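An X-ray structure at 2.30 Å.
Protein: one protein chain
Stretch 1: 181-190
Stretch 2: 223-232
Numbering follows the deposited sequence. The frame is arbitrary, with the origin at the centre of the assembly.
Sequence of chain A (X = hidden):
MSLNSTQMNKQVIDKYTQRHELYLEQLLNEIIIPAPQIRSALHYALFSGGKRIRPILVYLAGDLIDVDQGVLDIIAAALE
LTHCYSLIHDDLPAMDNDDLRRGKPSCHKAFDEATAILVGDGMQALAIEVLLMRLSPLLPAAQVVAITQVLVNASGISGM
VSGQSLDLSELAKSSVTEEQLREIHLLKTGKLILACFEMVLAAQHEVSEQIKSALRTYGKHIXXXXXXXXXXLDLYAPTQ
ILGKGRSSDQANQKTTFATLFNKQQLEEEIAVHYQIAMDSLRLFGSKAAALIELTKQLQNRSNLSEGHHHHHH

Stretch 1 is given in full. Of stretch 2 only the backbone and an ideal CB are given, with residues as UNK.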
ATOM      1  N   LEU A 181      17.697 -18.465  -7.125  1.00 58.80           N
ATOM      2  CA  LEU A 181      18.350 -17.281  -6.579  1.00 57.39           C
ATOM      3  C   LEU A 181      18.160 -16.056  -7.476  1.00 61.03           C
ATOM      4  O   LEU A 181      17.901 -14.958  -6.983  1.00 64.39           O
ATOM      5  CB  LEU A 181      19.841 -17.557  -6.364  1.00 57.73           C
ATOM      6  CG  LEU A 181      20.720 -16.473  -5.736  1.00 54.69           C
ATOM      7  CD1 LEU A 181      20.379 -16.264  -4.269  1.00 44.18           C
ATOM      8  CD2 LEU A 181      22.181 -16.847  -5.893  1.00 69.56           C
ATOM      9  N   ARG A 182      18.272 -16.255  -8.786  1.00 57.84           N
ATOM     10  CA  ARG A 182      18.067 -15.179  -9.750  1.00 52.96           C
ATOM     11  C   ARG A 182      16.610 -14.719  -9.792  1.00 56.00           C
ATOM     12  O   ARG A 182      16.335 -13.532  -9.979  1.00 61.40           O
ATOM     13  CB  ARG A 182      18.542 -15.604 -11.142  1.00 59.58           C
ATOM     14  CG  ARG A 182      20.048 -15.495 -11.328  1.00 62.93           C
ATOM     15  CD  ARG A 182      20.504 -16.177 -12.610  1.00 64.24           C
ATOM     16  NE  ARG A 182      21.618 -15.464 -13.240  1.00 65.39           N
ATOM     17  CZ  ARG A 182      21.482 -14.411 -14.049  1.00 63.63           C
ATOM     18  NH1 ARG A 182      22.558 -13.836 -14.571  1.00 72.82           N
ATOM     19  NH2 ARG A 182      20.274 -13.926 -14.345  1.00 54.83           N
ATOM     20  N   GLU A 183      15.687 -15.657  -9.603  1.00 48.75           N
ATOM     21  CA  GLU A 183      14.258 -15.353  -9.608  1.00 49.49           C
ATOM     22  C   GLU A 183      13.822 -14.587  -8.351  1.00 47.35           C
ATOM     23  O   GLU A 183      13.093 -13.599  -8.449  1.00 50.08           O
ATOM     24  CB  GLU A 183      13.438 -16.644  -9.801  1.00 54.07           C
ATOM     25  CG  GLU A 183      11.909 -16.488  -9.748  1.00 49.41           C
ATOM     26  CD  GLU A 183      11.331 -15.605 -10.860  1.00 76.68           C
ATOM     27  OE1 GLU A 183      10.215 -15.073 -10.661  1.00 67.67           O
ATOM     28  OE2 GLU A 183      11.973 -15.442 -11.927  1.00 68.93           O
ATOM     29  N   ILE A 184      14.281 -15.052  -7.189  1.00 44.02           N
ATOM     30  CA  ILE A 184      14.012 -14.420  -5.899  1.00 47.75           C
ATOM     31  C   ILE A 184      14.431 -12.938  -5.866  1.00 49.99           C
ATOM     32  O   ILE A 184      13.635 -12.079  -5.469  1.00 52.39           O
ATOM     33  CB  ILE A 184      14.648 -15.238  -4.738  1.00 51.71           C
ATOM     34  CG1 ILE A 184      13.827 -16.512  -4.494  1.00 60.02           C
ATOM     35  CG2 ILE A 184      14.710 -14.417  -3.459  1.00 41.70           C
ATOM     36  CD1 ILE A 184      14.604 -17.664  -3.882  1.00 64.71           C
ATOM     37  N   HIS A 185      15.651 -12.650  -6.323  1.00 48.22           N
ATOM     38  CA  HIS A 185      16.171 -11.282  -6.383  1.00 44.58           C
ATOM     39  C   HIS A 185      15.475 -10.395  -7.414  1.00 47.78           C
ATOM     40  O   HIS A 185      15.345  -9.183  -7.204  1.00 52.57           O
ATOM     41  CB  HIS A 185      17.680 -11.288  -6.627  1.00 44.55           C
ATOM     42  CG  HIS A 185      18.474 -11.763  -5.451  1.00 50.52           C
ATOM     43  ND1 HIS A 185      18.321 -11.234  -4.186  1.00 47.46           N
ATOM     44  CD2 HIS A 185      19.439 -12.706  -5.349  1.00 48.95           C
ATOM     45  CE1 HIS A 185      19.144 -11.846  -3.353  1.00 51.87           C
ATOM     46  NE2 HIS A 185      19.843 -12.735  -4.036  1.00 63.20           N
ATOM     47  N   LEU A 186      15.028 -10.996  -8.517  1.00 48.53           N
ATOM     48  CA  LEU A 186      14.251 -10.283  -9.530  1.00 44.06           C
ATOM     49  C   LEU A 186      12.899  -9.870  -8.957  1.00 46.80           C
ATOM     50  O   LEU A 186      12.429  -8.765  -9.208  1.00 52.18           O
ATOM     51  CB  LEU A 186      14.060 -11.138 -10.797  1.00 49.14           C
ATOM     52  CG  LEU A 186      13.047 -10.670 -11.864  1.00 54.97           C
ATOM     53  CD1 LEU A 186      13.376  -9.284 -12.439  1.00 60.77           C
ATOM     54  CD2 LEU A 186      12.910 -11.692 -12.989  1.00 62.46           C
ATOM     55  N   LEU A 187      12.285 -10.753  -8.174  1.00 46.33           N
ATOM     56  CA  LEU A 187      10.995 -10.434  -7.577  1.00 50.55           C
ATOM     57  C   LEU A 187      11.142  -9.407  -6.452  1.00 48.35           C
ATOM     58  O   LEU A 187      10.346  -8.479  -6.368  1.00 43.29           O
ATOM     59  CB  LEU A 187      10.285 -11.695  -7.081  1.00 47.56           C
ATOM     60  CG  LEU A 187       9.896 -12.763  -8.101  1.00 48.66           C
ATOM     61  CD1 LEU A 187       9.670 -14.084  -7.385  1.00 43.10           C
ATOM     62  CD2 LEU A 187       8.682 -12.354  -8.925  1.00 34.93           C
ATOM     63  N   LYS A 188      12.179  -9.562  -5.628  1.00 48.58           N
ATOM     64  CA  LYS A 188      12.396  -8.701  -4.462  1.00 51.36           C
ATOM     65  C   LYS A 188      12.851  -7.281  -4.823  1.00 52.14           C
ATOM     66  O   LYS A 188      12.235  -6.304  -4.389  1.00 51.43           O
ATOM     67  CB  LYS A 188      13.380  -9.341  -3.473  1.00 47.77           C
ATOM     68  CG  LYS A 188      13.664  -8.460  -2.262  1.00 43.07           C
ATOM     69  CD  LYS A 188      14.515  -9.145  -1.222  1.00 41.36           C
ATOM     70  CE  LYS A 188      15.002  -8.119  -0.209  1.00 49.55           C
ATOM     71  NZ  LYS A 188      15.547  -8.750   1.018  1.00 39.70           N
ATOM     72  N   THR A 189      13.914  -7.170  -5.615  1.00 49.16           N
ATOM     73  CA  THR A 189      14.455  -5.864  -5.980  1.00 41.81           C
ATOM     74  C   THR A 189      14.443  -5.548  -7.472  1.00 48.25           C
ATOM     75  O   THR A 189      14.329  -4.376  -7.857  1.00 50.88           O
ATOM     76  CB  THR A 189      15.878  -5.671  -5.442  1.00 45.66           C
ATOM     77  OG1 THR A 189      16.620  -6.872  -5.642  1.00 41.52           O
ATOM     78  CG2 THR A 189      15.851  -5.341  -3.954  1.00 40.36           C
ATOM     79  N   GLY A 190      14.553  -6.583  -8.304  1.00 42.10           N
ATOM     80  CA  GLY A 190      14.674  -6.413  -9.749  1.00 36.24           C
ATOM     81  C   GLY A 190      13.544  -5.627 -10.380  1.00 43.28           C
ATOM     82  O   GLY A 190      13.782  -4.691 -11.159  1.00 41.48           O
ATOM     83  N   UNK A 223      19.858  -3.958 -11.761  1.00 54.72           N
ATOM     84  CA  UNK A 223      19.191  -4.529 -10.591  1.00 52.91           C
ATOM     85  C   UNK A 223      19.758  -5.864 -10.150  1.00 54.75           C
ATOM     86  O   UNK A 223      19.756  -6.194  -8.959  1.00 55.36           O
ATOM     87  CB  UNK A 223      17.698  -4.694 -10.881  1.00 52.91           C
ATOM     88  N   UNK A 224      20.248  -6.629 -11.120  1.00 57.54           N
ATOM     89  CA  UNK A 224      20.901  -7.901 -10.865  1.00 55.90           C
ATOM     90  C   UNK A 224      22.296  -7.691 -10.284  1.00 50.25           C
ATOM     91  O   UNK A 224      22.639  -8.278  -9.255  1.00 54.18           O
ATOM     92  CB  UNK A 224      20.980  -8.725 -12.152  1.00 55.90           C
ATOM     93  N   UNK A 225      23.084  -6.840 -10.935  1.00 46.77           N
ATOM     94  CA  UNK A 225      24.486  -6.627 -10.549  1.00 51.63           C
ATOM     95  C   UNK A 225      24.684  -5.958  -9.169  1.00 51.03           C
ATOM     96  O   UNK A 225      25.697  -6.201  -8.511  1.00 55.55           O
ATOM     97  CB  UNK A 225      25.167  -5.769 -11.617  1.00 51.63           C
ATOM     98  N   UNK A 226      23.714  -5.146  -8.729  1.00 51.88           N
ATOM     99  CA  UNK A 226      23.754  -4.543  -7.383  1.00 55.04           C
ATOM    100  C   UNK A 226      23.762  -5.629  -6.311  1.00 56.37           C
ATOM    101  O   UNK A 226      24.527  -5.565  -5.345  1.00 57.48           O
ATOM    102  CB  UNK A 226      22.561  -3.608  -7.173  1.00 55.04           C
ATOM    103  N   UNK A 227      22.914  -6.634  -6.518  1.00 58.88           N
ATOM    104  CA  UNK A 227      22.800  -7.780  -5.627  1.00 56.54           C
ATOM    105  C   UNK A 227      24.015  -8.703  -5.678  1.00 57.14           C
ATOM    106  O   UNK A 227      24.391  -9.297  -4.661  1.00 53.29           O
ATOM    107  CB  UNK A 227      21.540  -8.575  -5.973  1.00 56.54           C
ATOM    108  N   UNK A 228      24.612  -8.827  -6.865  1.00 59.35           N
ATOM    109  CA  UNK A 228      25.895  -9.513  -7.026  1.00 57.98           C
ATOM    110  C   UNK A 228      26.968  -8.793  -6.207  1.00 58.15           C
ATOM    111  O   UNK A 228      27.708  -9.427  -5.452  1.00 56.98           O
ATOM    112  CB  UNK A 228      26.296  -9.578  -8.501  1.00 57.98           C
ATOM    113  N   UNK A 229      27.020  -7.467  -6.349  1.00 55.08           N
ATOM    114  CA  UNK A 229      27.953  -6.621  -5.600  1.00 60.46           C
ATOM    115  C   UNK A 229      27.775  -6.737  -4.090  1.00 58.90           C
ATOM    116  O   UNK A 229      28.759  -6.877  -3.367  1.00 54.91           O
ATOM    117  CB  UNK A 229      27.782  -5.160  -6.021  1.00 60.46           C
ATOM    118  N   UNK A 230      26.522  -6.699  -3.636  1.00 64.59           N
ATOM    119  CA  UNK A 230      26.190  -6.813  -2.210  1.00 63.63           C
ATOM    120  C   UNK A 230      26.667  -8.127  -1.602  1.00 65.73           C
ATOM    121  O   UNK A 230      27.230  -8.131  -0.512  1.00 67.52           O
ATOM    122  CB  UNK A 230      24.679  -6.680  -2.013  1.00 63.63           C
ATOM    123  N   UNK A 231      26.465  -9.228  -2.326  1.00 72.04           N
ATOM    124  CA  UNK A 231      26.949 -10.547  -1.902  1.00 70.87           C
ATOM    125  C   UNK A 231      28.475 -10.642  -1.955  1.00 72.10           C
ATOM    126  O   UNK A 231      29.091 -11.289  -1.104  1.00 71.47           O
ATOM    127  CB  UNK A 231      26.334 -11.639  -2.780  1.00 70.87           C
ATOM    128  N   UNK A 232      29.069  -9.978  -2.948  1.00 76.74           N
ATOM    129  CA  UNK A 232      30.521  -9.904  -3.110  1.00 79.39           C
ATOM    130  C   UNK A 232      31.174  -9.103  -1.989  1.00 81.17           C
ATOM    131  O   UNK A 232      32.237  -9.478  -1.493  1.00 83.42           O
ATOM    132  CB  UNK A 232      30.870  -9.282  -4.464  1.00 79.39           C
TER

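Both stretches are helical, and their axes approach to 9.7 Å at an angle of 108° between N-to-C directions, so contact is confined to a few positions around the crossing. Stretch 1 offers there Arg-182, the ring of His-185, the hydroxyl of Thr-189 and the bare backbone of Gly-190.

Position 223 points its CA-to-CB bond toward stretch 1, and its ideal CB lies 3.7 Å from Gly-190 CA. There is room for that CB, so small residues such as glycine, alanine or serine would suit, and the visible atoms do not force glycine. The residue is Gly-223. Its carbonyl oxygen accepts a hydrogen bond from a water (2.8 Å from Gly-223 O) that also makes a weak one with Thr-189 OG1, at 3.3 Å.

At 224 the bond runs sideways, and only a side chain of some length could reach the guanidinium of Arg-182. An aliphatic or aromatic group could pack on its flat face; an acid could offer a countercharge. Leu-224, with chi1 t and chi2 p, takes the apolar option: CD1 lies over one face of the guanidinium, and CD2 comes within 3.5 Å of Arg-182 NH1.

Positions 225 and 226 are out of reach, so stretch 1 does not discriminate among helix-compatible residues; they are Val-225 and Phe-226.

Position 227 points toward stretch 1, its ideal CB 4.5 Å from His-185 CG. A flexible chain with methylenes to lay on the imidazole would fit, such as methionine, glutamine or glutamate; leucine would be a branched apolar option. Gln-227 places its CG 3.3 Å from the centroid of the His-185 ring, 9° off the normal, a CH-pi contact over the face. Its amide makes no hydrogen bond to stretch 1: Gln-227 OE1 stays 4.1 Å from Thr-189 OG1.

At 228, again sideways, a long apolar chain could extend back to Arg-182. Met-228 does so, its CE 4.2 Å from Arg-182 NH1, beside Leu-224.

Positions 229 and 230 are out of reach; stretch 1 sets no preference there, and any helix-compatible residue would do. They are Gln-229 and Asp-230.

Position 231 points toward stretch 1, but its ideal CB has nothing of that stretch within 5.5 Å. The ring nitrogen His-185 NE2 invites an acid, amide or hydroxyl, directly or through water. Asp-231 OD2 is 4.4 Å from His-185 NE2, and a water bridges the gap: it donates to Asp-231 OD2 at 3.0 Å and hydrogen-bonds with His-185 NE2 at 2.7 Å.

Position 232 is likewise out of reach and unconstrained by stretch 1; it is Tyr-232.

Stretch 2 (223-232) GLVFQMQDDY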
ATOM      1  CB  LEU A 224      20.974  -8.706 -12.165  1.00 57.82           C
ATOM      2  CG  LEU A 224      21.746 -10.020 -12.255  1.00 61.52           C
ATOM      3  CD1 LEU A 224      21.261 -11.057 -11.243  1.00 61.95           C
ATOM      4  CD2 LEU A 224      21.641 -10.561 -13.671  1.00 62.66           C
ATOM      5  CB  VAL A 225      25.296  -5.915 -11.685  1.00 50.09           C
ATOM      6  CG1 VAL A 225      25.087  -4.405 -11.670  1.00 56.69           C
ATOM      7  CG2 VAL A 225      26.773  -6.280 -11.621  1.00 49.52           C
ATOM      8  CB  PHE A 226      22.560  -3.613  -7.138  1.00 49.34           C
ATOM      9  CG  PHE A 226      22.620  -2.312  -7.893  1.00 57.73           C
ATOM     10  CD1 PHE A 226      23.825  -1.817  -8.392  1.00 51.06           C
ATOM     11  CD2 PHE A 226      21.462  -1.565  -8.081  1.00 41.63           C
ATOM     12  CE1 PHE A 226      23.865  -0.614  -9.086  1.00 62.80           C
ATOM     13  CE2 PHE A 226      21.491  -0.361  -8.768  1.00 50.56           C
ATOM     14  CZ  PHE A 226      22.693   0.119  -9.268  1.00 66.26           C
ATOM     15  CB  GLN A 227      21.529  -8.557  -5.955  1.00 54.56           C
ATOM     16  CG  GLN A 227      21.066  -9.436  -4.836  1.00 67.32           C
ATOM     17  CD  GLN A 227      20.762  -8.673  -3.555  1.00 54.33           C
ATOM     18  OE1 GLN A 227      20.132  -7.612  -3.578  1.00 68.04           O
ATOM     19  NE2 GLN A 227      21.214  -9.217  -2.430  1.00 46.20           N
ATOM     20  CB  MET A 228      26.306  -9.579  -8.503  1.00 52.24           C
ATOM     21  CG  MET A 228      25.603 -10.645  -9.324  1.00 53.71           C
ATOM     22  SD  MET A 228      26.059 -10.595 -11.071  1.00 46.40           S
ATOM     23  CE  MET A 228      25.006 -11.894 -11.696  1.00 45.76           C
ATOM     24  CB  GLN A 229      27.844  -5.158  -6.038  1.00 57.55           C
ATOM     25  CG  GLN A 229      28.566  -4.856  -7.348  1.00 64.40           C
ATOM     26  CD  GLN A 229      28.397  -3.419  -7.798  1.00 58.42           C
ATOM     27  OE1 GLN A 229      27.281  -2.923  -7.939  1.00 51.88           O
ATOM     28  NE2 GLN A 229      29.512  -2.746  -8.040  1.00 70.85           N
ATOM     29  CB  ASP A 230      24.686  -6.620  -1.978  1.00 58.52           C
ATOM     30  CG  ASP A 230      24.237  -5.185  -2.218  1.00 61.23           C
ATOM     31  OD1 ASP A 230      23.011  -4.936  -2.252  1.00 53.92           O
ATOM     32  OD2 ASP A 230      25.110  -4.306  -2.384  1.00 60.20           O
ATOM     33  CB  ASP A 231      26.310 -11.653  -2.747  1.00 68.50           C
ATOM     34  CG  ASP A 231      24.807 -11.777  -2.518  1.00 72.09           C
ATOM     35  OD1 ASP A 231      24.263 -11.103  -1.614  1.00 76.17           O
ATOM     36  OD2 ASP A 231      24.164 -12.563  -3.245  1.00 63.99           O
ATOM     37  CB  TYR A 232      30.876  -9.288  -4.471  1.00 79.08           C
ATOM     38  CG  TYR A 232      32.360  -9.129  -4.740  1.00 86.70           C
ATOM     39  CD1 TYR A 232      33.168 -10.236  -5.001  1.00 88.59           C
ATOM     40  CD2 TYR A 232      32.953  -7.864  -4.753  1.00 85.71           C
ATOM     41  CE1 TYR A 232      34.531 -10.090  -5.251  1.00 92.54           C
ATOM     42  CE2 TYR A 232      34.312  -7.708  -5.004  1.00 86.65           C
ATOM     43  CZ  TYR A 232      35.093  -8.822  -5.253  1.00 92.48           C
ATOM     44  OH  TYR A 232      36.436  -8.667  -5.503  1.00 90.00           O
TER
HETATM   45  O   HOH W   1      21.577 -13.762  -2.223  1.00 58.44           O
HETATM   46  O   HOH W   2      19.170  -5.020  -6.440  1.00 57.90           O
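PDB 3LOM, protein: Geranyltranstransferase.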